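Local coordinates for GCN5-related N-acetyltransferase (Brucella abortus, PDB 7N1L), which probably transfers an acyl group, as a GCN5-related N-acetyltransferase, to an acceptor that may be an alanine of a ribosomal protein, at residues Y110-H113 with D114-G117. Numbering follows the deposited sequence.
Sequences YVHH and DHRG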
ATOM      1  N   TYR A 110      15.052   0.717  -7.106  1.00 30.22           N
ATOM      2  CA  TYR A 110      16.305   0.023  -7.371  1.00 29.01           C
ATOM      3  C   TYR A 110      17.033   0.680  -8.536  1.00 32.60           C
ATOM      4  O   TYR A 110      16.432   0.940  -9.585  1.00 32.02           O
ATOM      5  CB  TYR A 110      16.064  -1.451  -7.684  1.00 28.35           C
ATOM      6  CG  TYR A 110      17.337  -2.223  -7.896  1.00 30.78           C
ATOM      7  CD1 TYR A 110      18.138  -2.536  -6.830  1.00 34.28           C
ATOM      8  CD2 TYR A 110      17.738  -2.641  -9.160  1.00 32.29           C
ATOM      9  CE1 TYR A 110      19.311  -3.229  -6.996  1.00 35.38           C
ATOM     10  CE2 TYR A 110      18.903  -3.362  -9.339  1.00 32.24           C
ATOM     11  CZ  TYR A 110      19.683  -3.650  -8.242  1.00 35.44           C
ATOM     12  OH  TYR A 110      20.865  -4.340  -8.352  1.00 40.38           O
ATOM     13  N   VAL A 111      18.338   0.879  -8.363  1.00 32.24           N
ATOM     14  CA  VAL A 111      19.227   1.368  -9.413  1.00 31.97           C
ATOM     15  C   VAL A 111      20.339   0.345  -9.596  1.00 33.07           C
ATOM     16  O   VAL A 111      20.966  -0.080  -8.616  1.00 34.00           O
ATOM     17  CB  VAL A 111      19.818   2.750  -9.075  1.00 33.37           C
ATOM     18  CG1 VAL A 111      20.871   3.166 -10.131  1.00 33.25           C
ATOM     19  CG2 VAL A 111      18.713   3.799  -8.955  1.00 31.14           C
ATOM     20  N   HIS A 112      20.592  -0.023 -10.852  1.00 34.33           N
ATOM     21  CA  HIS A 112      21.678  -0.936 -11.188  1.00 35.62           C
ATOM     22  C   HIS A 112      22.966  -0.450 -10.546  1.00 35.20           C
ATOM     23  O   HIS A 112      23.231   0.747 -10.508  1.00 35.32           O
ATOM     24  CB  HIS A 112      21.814  -0.985 -12.703  1.00 35.70           C
ATOM     25  CG  HIS A 112      22.855  -1.924 -13.207  1.00 38.45           C
ATOM     26  ND1 HIS A 112      24.205  -1.680 -13.082  1.00 39.89           N
ATOM     27  CD2 HIS A 112      22.743  -3.075 -13.909  1.00 42.86           C
ATOM     28  CE1 HIS A 112      24.882  -2.663 -13.647  1.00 40.04           C
ATOM     29  NE2 HIS A 112      24.019  -3.514 -14.171  1.00 44.35           N
ATOM     30  N   HIS A 113      23.759  -1.387 -10.028  1.00 35.41           N
ATOM     31  CA  HIS A 113      24.927  -1.032  -9.226  1.00 36.59           C
ATOM     32  C   HIS A 113      26.018  -0.318 -10.023  1.00 38.45           C
ATOM     33  O   HIS A 113      26.883   0.327  -9.415  1.00 43.50           O
ATOM     34  CB  HIS A 113      25.500  -2.277  -8.540  1.00 39.92           C
ATOM     35  CG  HIS A 113      25.839  -3.390  -9.479  1.00 42.61           C
ATOM     36  ND1 HIS A 113      24.879  -4.090 -10.181  1.00 39.50           N
ATOM     37  CD2 HIS A 113      27.033  -3.928  -9.833  1.00 44.70           C
ATOM     38  CE1 HIS A 113      25.466  -5.010 -10.930  1.00 43.12           C
ATOM     39  NE2 HIS A 113      26.772  -4.933 -10.735  1.00 48.33           N
ATOM     40  N   ASP A 114      26.028  -0.428 -11.350  1.00 38.72           N
ATOM     41  CA  ASP A 114      27.004   0.319 -12.155  1.00 41.55           C
ATOM     42  C   ASP A 114      26.553   1.738 -12.448  1.00 37.50           C
ATOM     43  O   ASP A 114      27.239   2.454 -13.176  1.00 42.96           O
ATOM     44  CB  ASP A 114      27.276  -0.387 -13.484  1.00 38.06           C
ATOM     45  CG  ASP A 114      28.071  -1.646 -13.310  1.00 42.00           C
ATOM     46  OD1 ASP A 114      28.930  -1.679 -12.404  1.00 43.78           O
ATOM     47  OD2 ASP A 114      27.812  -2.613 -14.057  1.00 47.56           O
ATOM     48  N   HIS A 115      25.409   2.147 -11.926  1.00 35.10           N
ATOM     49  CA  HIS A 115      24.862   3.458 -12.230  1.00 37.29           C
ATOM     50  C   HIS A 115      24.517   4.220 -10.961  1.00 36.52           C
ATOM     51  O   HIS A 115      23.705   5.147 -10.998  1.00 34.50           O
ATOM     52  CB  HIS A 115      23.675   3.325 -13.200  1.00 38.37           C
ATOM     53  CG  HIS A 115      24.099   2.824 -14.562  1.00 40.74           C
ATOM     54  ND1 HIS A 115      24.526   3.675 -15.561  1.00 37.69           N
ATOM     55  CD2 HIS A 115      24.222   1.571 -15.061  1.00 36.78           C
ATOM     56  CE1 HIS A 115      24.866   2.969 -16.629  1.00 37.78           C
ATOM     57  NE2 HIS A 115      24.703   1.690 -16.347  1.00 40.58           N
ATOM     58  N   ARG A 116      25.169   3.859  -9.855  1.00 35.91           N
ATOM     59  CA  ARG A 116      25.068   4.577  -8.599  1.00 35.99           C
ATOM     60  C   ARG A 116      25.839   5.891  -8.676  1.00 36.35           C
ATOM     61  O   ARG A 116      26.679   6.117  -9.575  1.00 39.13           O
ATOM     62  CB  ARG A 116      25.633   3.733  -7.455  1.00 37.74           C
ATOM     63  CG  ARG A 116      25.030   2.348  -7.349  1.00 39.19           C
ATOM     64  CD  ARG A 116      23.599   2.423  -6.971  1.00 32.93           C
ATOM     65  NE  ARG A 116      22.928   1.137  -7.134  1.00 41.14           N
ATOM     66  CZ  ARG A 116      22.797   0.206  -6.193  1.00 39.01           C
ATOM     67  NH1 ARG A 116      23.300   0.367  -4.972  1.00 39.07           N
ATOM     68  NH2 ARG A 116      22.152  -0.918  -6.488  1.00 34.15           N
ATOM     69  N   GLY A 117      25.559   6.763  -7.707  1.00 36.07           N
ATOM     70  CA  GLY A 117      26.283   8.021  -7.636  1.00 36.60           C
ATOM     71  C   GLY A 117      25.932   8.962  -8.765  1.00 37.85           C
ATOM     72  O   GLY A 117      26.691   9.893  -9.043  1.00 38.07           O
TER
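Arg-116 reaches back over the turn and holds the carbonyl of Val-111 side-on. Arg-116 NE lies 2.7 Å from Val-111 O. Arg-116 NH2 lies 2.6 Å from Val-111 O, nearly straight out from the C=O, while NE sits above the carbonyl plane. A bend at chi2 (-66°) folds the arginine back here. Arg-116 NE also makes a weak hydrogen bond to His-112 O. One guanidinium face rests on CA and CB of His-113. The Tyr-110 ring stands almost perpendicular to the guanidinium, with Tyr-110 CE1 3.7 Å from Arg-116 NH2. The turn runs from the end of strand 101-111 into the loop before helix 120-129. Arg-116 opens the R/Q-x-x-G-x-G/A motif, whose loop and helix start probably bind the acetyl-CoA pyrophosphate, as in other GNAT enzymes. His-115 N closes the turn by donating to His-112 O at 3.0 Å. The His-112 ring lies alongside Asp-114. His-112 ND1 accepts a hydrogen bond from Asp-114 N at 2.8 Å, the donor tilted a little out of the ring plane. The His-115 ring turns its edge toward the His-112 face, offset, planes at 71°. Its ND1 is hydrogen-bonded to Lys-118 NZ. Val-111 CG1 packs against His-115 O at 3.6 Å.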